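Local coordinates for ribosomal protein S2-related protein (Deinococcus radiodurans, PDB 2JH3) that binds a [4Fe-4S] cluster and may act as a chelatase that inserts metal into a tetrapyrrole such as sirohydrochlorin, at residues A[2-14]-A[40-52]. Sequence-based numbering, arbitrary orientation.
Sequences ALRSLVLIGHGSH and PYDEVLEGYWQQE
Tyr41 offers a ring face to Leu6 next to the parallel pair of strands 5-10 and 43-48, which with helix 18-35 makes a beta-alpha-beta unit of the chelatase-like CbiX fold. Leu6 CB sits over that face in a CH-pi contact, 4.1 Å from the centroid, while Arg4 CD meets Tyr41 CE2 obliquely.

Asp42 grips Arg4 twice: its OD2 takes Arg4 N on the anti lone pair at 2.7 Å, and its own N donates to Arg4 O. Glu43 follows, its CG between the backbone N and carbonyl carbon (chi1 79°) and the chain extended beyond, which brings OE2 to 2.7 Å from Ser5 OG, its donor. The same carboxylate accepts from Ala63 N and pairs with Arg365; an alanine here would probably leave the buried Ser5 hydroxyl without this acceptor and Arg365 without this carboxylate to pair with.

Glu43 O accepts from Leu6 N. Val44 lies on the face with Leu6 and Leu8. Leu45 then bonds on both sides of its residue, N to Leu6 O and O from Leu8 N. Glu46 shares the face of Val44, and Arg31 salt-bridges its OE2. Gly47 N donates to Leu8 O and Gly47 O accepts from Gly10 N; Gly47 is paired with Ile9, whose CD1 would crowd any CB on Gly47. Tyr48 OH donates to Glu46 OE1 from above the carboxylate plane, and its ring would clash with a CB on Gly10.

Beyond the strands, the six-membered ring of Trp49 meets the face of the His11 ring in an offset edge-to-face pair, planes 73° apart, and Gln50 N bonds His11 O. Gln50 O, at the edge of the His14 ring, accepts a weak bond from ND1; the side chain of His14 lies about 9 Å from the bound iron-sulfur cluster. Gln51 OE1, also bonded by Trp342, receives Ser13 N on an in-plane lone pair at 2.9 Å.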
loop_
_atom_site.group_PDB
_atom_site.type_symbol
_atom_site.label_atom_id
_atom_site.label_comp_id
_atom_site.label_asym_id
_atom_site.label_seq_id
_atom_site.Cartn_x
_atom_site.Cartn_y
_atom_site.Cartn_z
ATOM N N ALA A 2 18.612 -41.428 7.357
ATOM C CA ALA A 2 18.978 -40.596 8.504
ATOM C C ALA A 2 18.850 -39.144 8.016
ATOM O O ALA A 2 19.755 -38.633 7.355
ATOM C CB ALA A 2 20.450 -40.914 8.887
ATOM N N LEU A 3 17.724 -38.499 8.294
ATOM C CA LEU A 3 17.384 -37.248 7.579
ATOM C C LEU A 3 17.563 -36.049 8.514
ATOM O O LEU A 3 17.191 -36.109 9.671
ATOM C CB LEU A 3 15.966 -37.326 7.027
ATOM C CG LEU A 3 15.701 -38.326 5.883
ATOM C CD1 LEU A 3 14.256 -38.738 5.873
ATOM C CD2 LEU A 3 16.065 -37.776 4.532
ATOM N N ARG A 4 18.211 -34.994 8.036
ATOM C CA ARG A 4 18.347 -33.815 8.874
ATOM C C ARG A 4 18.295 -32.458 8.180
ATOM O O ARG A 4 18.683 -32.318 7.035
ATOM C CB ARG A 4 19.549 -33.922 9.800
ATOM C CG ARG A 4 20.892 -34.233 9.197
ATOM C CD ARG A 4 22.016 -34.059 10.276
ATOM N NE ARG A 4 22.165 -35.134 11.261
ATOM C CZ ARG A 4 22.566 -34.982 12.552
ATOM N NH1 ARG A 4 22.820 -33.770 13.096
ATOM N NH2 ARG A 4 22.674 -36.066 13.348
ATOM N N SER A 5 17.784 -31.472 8.920
ATOM C CA SER A 5 17.609 -30.104 8.395
ATOM C C SER A 5 18.589 -29.137 9.079
ATOM O O SER A 5 18.851 -29.196 10.290
ATOM C CB SER A 5 16.152 -29.558 8.642
ATOM O OG SER A 5 15.113 -30.471 8.256
ATOM N N LEU A 6 19.081 -28.191 8.304
ATOM C CA LEU A 6 19.936 -27.127 8.874
ATOM C C LEU A 6 19.137 -25.847 8.702
ATOM O O LEU A 6 18.595 -25.620 7.649
ATOM C CB LEU A 6 21.219 -27.065 8.071
ATOM C CG LEU A 6 22.195 -25.946 8.438
ATOM C CD1 LEU A 6 22.643 -26.053 9.927
ATOM C CD2 LEU A 6 23.349 -26.091 7.516
ATOM N N VAL A 7 19.022 -25.071 9.755
ATOM C CA VAL A 7 18.369 -23.781 9.725
ATOM C C VAL A 7 19.382 -22.708 10.066
ATOM O O VAL A 7 20.008 -22.760 11.111
ATOM C CB VAL A 7 17.281 -23.717 10.747
ATOM C CG1 VAL A 7 16.726 -22.306 10.874
ATOM C CG2 VAL A 7 16.181 -24.735 10.402
ATOM N N LEU A 8 19.609 -21.794 9.121
ATOM C CA LEU A 8 20.416 -20.575 9.358
ATOM C C LEU A 8 19.568 -19.353 9.741
ATOM O O LEU A 8 18.565 -19.014 9.048
ATOM C CB LEU A 8 21.251 -20.281 8.108
ATOM C CG LEU A 8 22.143 -21.394 7.584
ATOM C CD1 LEU A 8 23.007 -20.849 6.495
ATOM C CD2 LEU A 8 22.966 -22.035 8.658
ATOM N N ILE A 9 19.963 -18.664 10.815
ATOM C CA ILE A 9 19.219 -17.513 11.364
ATOM C C ILE A 9 19.993 -16.227 11.212
ATOM O O ILE A 9 21.126 -16.091 11.728
ATOM C CB ILE A 9 18.942 -17.611 12.879
ATOM C CG1 ILE A 9 18.221 -18.899 13.212
ATOM C CG2 ILE A 9 18.149 -16.402 13.353
ATOM C CD1 ILE A 9 16.958 -19.042 12.454
ATOM N N GLY A 10 19.373 -15.246 10.562
ATOM C CA GLY A 10 19.969 -13.921 10.394
ATOM C C GLY A 10 19.160 -12.876 11.125
ATOM O O GLY A 10 18.055 -13.133 11.632
ATOM N N HIS A 11 19.683 -11.685 11.130
ATOM C CA HIS A 11 18.986 -10.544 11.742
ATOM C C HIS A 11 17.709 -10.101 10.904
ATOM O O HIS A 11 16.568 -10.039 11.413
ATOM C CB HIS A 11 19.994 -9.393 11.868
ATOM C CG HIS A 11 19.457 -8.225 12.612
ATOM N ND1 HIS A 11 19.674 -8.050 13.961
ATOM C CD2 HIS A 11 18.648 -7.214 12.228
ATOM C CE1 HIS A 11 19.012 -6.978 14.373
ATOM N NE2 HIS A 11 18.413 -6.436 13.336
ATOM N N GLY A 12 17.937 -9.834 9.641
ATOM C CA GLY A 12 16.923 -9.274 8.731
ATOM C C GLY A 12 16.641 -7.790 8.971
ATOM O O GLY A 12 17.247 -7.158 9.857
ATOM N N SER A 13 15.641 -7.249 8.247
ATOM C CA SER A 13 15.289 -5.811 8.372
ATOM C C SER A 13 13.923 -5.555 7.805
ATOM O O SER A 13 13.463 -6.300 6.910
ATOM C CB SER A 13 16.285 -5.000 7.552
ATOM O OG SER A 13 16.091 -3.595 7.626
ATOM N N HIS A 14 13.258 -4.525 8.352
ATOM C CA HIS A 14 12.066 -4.006 7.748
ATOM C C HIS A 14 12.386 -3.200 6.519
ATOM O O HIS A 14 11.546 -3.091 5.646
ATOM C CB HIS A 14 11.233 -3.176 8.667
ATOM C CG HIS A 14 10.673 -3.895 9.833
ATOM N ND1 HIS A 14 10.718 -5.264 9.966
ATOM C CD2 HIS A 14 9.949 -3.436 10.874
ATOM C CE1 HIS A 14 10.126 -5.603 11.107
ATOM N NE2 HIS A 14 9.663 -4.502 11.682
ATOM N N PRO A 40 26.210 -32.888 4.877
ATOM C CA PRO A 40 25.576 -33.707 5.912
ATOM C C PRO A 40 24.143 -33.294 6.335
ATOM O O PRO A 40 23.697 -33.664 7.451
ATOM C CB PRO A 40 26.512 -33.550 7.111
ATOM C CG PRO A 40 27.294 -32.362 6.858
ATOM C CD PRO A 40 27.193 -31.956 5.448
ATOM N N TYR A 41 23.420 -32.590 5.455
ATOM C CA TYR A 41 22.056 -32.091 5.743
ATOM C C TYR A 41 21.254 -32.288 4.508
ATOM O O TYR A 41 21.781 -32.128 3.408
ATOM C CB TYR A 41 22.124 -30.602 6.137
ATOM C CG TYR A 41 22.790 -30.461 7.462
ATOM C CD1 TYR A 41 24.152 -30.149 7.574
ATOM C CD2 TYR A 41 22.082 -30.740 8.610
ATOM C CE1 TYR A 41 24.755 -30.113 8.827
ATOM C CE2 TYR A 41 22.663 -30.656 9.838
ATOM C CZ TYR A 41 23.986 -30.407 9.940
ATOM O OH TYR A 41 24.465 -30.369 11.237
ATOM N N ASP A 42 19.984 -32.629 4.669
ATOM C CA ASP A 42 19.102 -32.856 3.510
ATOM C C ASP A 42 18.322 -31.634 3.009
ATOM O O ASP A 42 17.686 -31.720 1.950
ATOM C CB ASP A 42 18.125 -33.976 3.851
ATOM C CG ASP A 42 18.892 -35.234 4.261
ATOM O OD1 ASP A 42 19.344 -35.895 3.319
ATOM O OD2 ASP A 42 19.138 -35.416 5.486
ATOM N N GLU A 43 18.392 -30.529 3.759
ATOM C CA GLU A 43 17.847 -29.255 3.387
ATOM C C GLU A 43 18.528 -28.153 4.215
ATOM O O GLU A 43 19.091 -28.434 5.298
ATOM C CB GLU A 43 16.320 -29.213 3.594
ATOM C CG GLU A 43 15.876 -28.986 5.027
ATOM C CD GLU A 43 14.401 -28.895 5.160
ATOM O OE1 GLU A 43 13.729 -28.632 4.138
ATOM O OE2 GLU A 43 13.903 -29.103 6.272
ATOM N N VAL A 44 18.481 -26.931 3.676
ATOM C CA VAL A 44 19.007 -25.723 4.333
ATOM C C VAL A 44 17.930 -24.649 4.234
ATOM O O VAL A 44 17.433 -24.306 3.135
ATOM C CB VAL A 44 20.333 -25.249 3.715
ATOM C CG1 VAL A 44 20.893 -24.077 4.454
ATOM C CG2 VAL A 44 21.355 -26.393 3.671
ATOM N N LEU A 45 17.489 -24.203 5.387
ATOM C CA LEU A 45 16.441 -23.216 5.476
ATOM C C LEU A 45 16.972 -21.931 6.137
ATOM O O LEU A 45 18.078 -21.922 6.763
ATOM C CB LEU A 45 15.265 -23.807 6.256
ATOM C CG LEU A 45 14.590 -25.032 5.564
ATOM C CD1 LEU A 45 13.405 -25.459 6.380
ATOM C CD2 LEU A 45 14.103 -24.825 4.130
ATOM N N GLU A 46 16.167 -20.873 6.026
ATOM C CA GLU A 46 16.507 -19.561 6.570
ATOM C C GLU A 46 15.461 -19.090 7.533
ATOM O O GLU A 46 14.256 -19.353 7.369
ATOM C CB GLU A 46 16.597 -18.537 5.460
ATOM C CG GLU A 46 17.673 -18.840 4.503
ATOM C CD GLU A 46 17.440 -18.180 3.134
ATOM O OE1 GLU A 46 16.952 -17.038 3.124
ATOM O OE2 GLU A 46 17.808 -18.757 2.105
ATOM N N GLY A 47 15.897 -18.377 8.557
ATOM C CA GLY A 47 14.979 -17.615 9.370
ATOM C C GLY A 47 15.579 -16.284 9.815
ATOM O O GLY A 47 16.815 -16.121 9.853
ATOM N N TYR A 48 14.710 -15.334 10.155
ATOM C CA TYR A 48 15.189 -13.985 10.501
ATOM C C TYR A 48 14.459 -13.445 11.705
ATOM O O TYR A 48 13.318 -13.778 11.954
ATOM C CB TYR A 48 15.057 -13.008 9.315
ATOM C CG TYR A 48 15.834 -13.430 8.137
ATOM C CD1 TYR A 48 15.253 -14.201 7.182
ATOM C CD2 TYR A 48 17.193 -13.092 7.992
ATOM C CE1 TYR A 48 15.983 -14.681 6.088
ATOM C CE2 TYR A 48 17.941 -13.586 6.933
ATOM C CZ TYR A 48 17.315 -14.367 5.964
ATOM O OH TYR A 48 18.042 -14.820 4.867
ATOM N N TRP A 49 15.115 -12.568 12.433
ATOM C CA TRP A 49 14.483 -11.889 13.518
ATOM C C TRP A 49 13.459 -10.853 12.981
ATOM O O TRP A 49 12.329 -10.817 13.450
ATOM C CB TRP A 49 15.567 -11.213 14.401
ATOM C CG TRP A 49 15.063 -10.540 15.633
ATOM C CD1 TRP A 49 13.821 -10.583 16.161
ATOM C CD2 TRP A 49 15.794 -9.601 16.418
ATOM N NE1 TRP A 49 13.730 -9.751 17.262
ATOM C CE2 TRP A 49 14.945 -9.154 17.444
ATOM C CE3 TRP A 49 17.090 -9.129 16.359
ATOM C CZ2 TRP A 49 15.364 -8.245 18.425
ATOM C CZ3 TRP A 49 17.504 -8.244 17.328
ATOM C CH2 TRP A 49 16.644 -7.809 18.338
ATOM N N GLN A 50 13.864 -10.037 12.009
ATOM C CA GLN A 50 13.124 -8.851 11.605
ATOM C C GLN A 50 12.433 -8.968 10.235
ATOM O O GLN A 50 11.961 -7.953 9.681
ATOM C CB GLN A 50 14.070 -7.651 11.614
ATOM C CG GLN A 50 14.521 -7.343 12.966
ATOM C CD GLN A 50 13.394 -6.883 13.821
ATOM O OE1 GLN A 50 12.648 -5.980 13.429
ATOM N NE2 GLN A 50 13.216 -7.505 14.981
ATOM N N GLN A 51 12.366 -10.171 9.665
ATOM C CA GLN A 51 11.633 -10.394 8.418
ATOM C C GLN A 51 11.248 -11.827 8.241
ATOM O O GLN A 51 11.671 -12.674 9.029
ATOM C CB GLN A 51 12.423 -9.893 7.186
ATOM C CG GLN A 51 13.710 -10.684 6.888
ATOM C CD GLN A 51 14.516 -10.030 5.801
ATOM O OE1 GLN A 51 15.054 -8.950 5.943
ATOM N NE2 GLN A 51 14.615 -10.707 4.687
ATOM N N GLU A 52 10.377 -12.101 7.264
ATOM C CA GLU A 52 9.977 -13.476 6.954
ATOM C C GLU A 52 11.055 -14.155 6.085
ATOM O O GLU A 52 11.638 -13.488 5.217
ATOM C CB GLU A 52 8.646 -13.499 6.228
ATOM C CG GLU A 52 7.487 -13.031 7.066
ATOM C CD GLU A 52 6.145 -13.381 6.404
ATOM O OE1 GLU A 52 5.983 -13.206 5.135
ATOM O OE2 GLU A 52 5.295 -13.898 7.164
HETATM O O HOH W 1 14.121 -3.763 11.329
#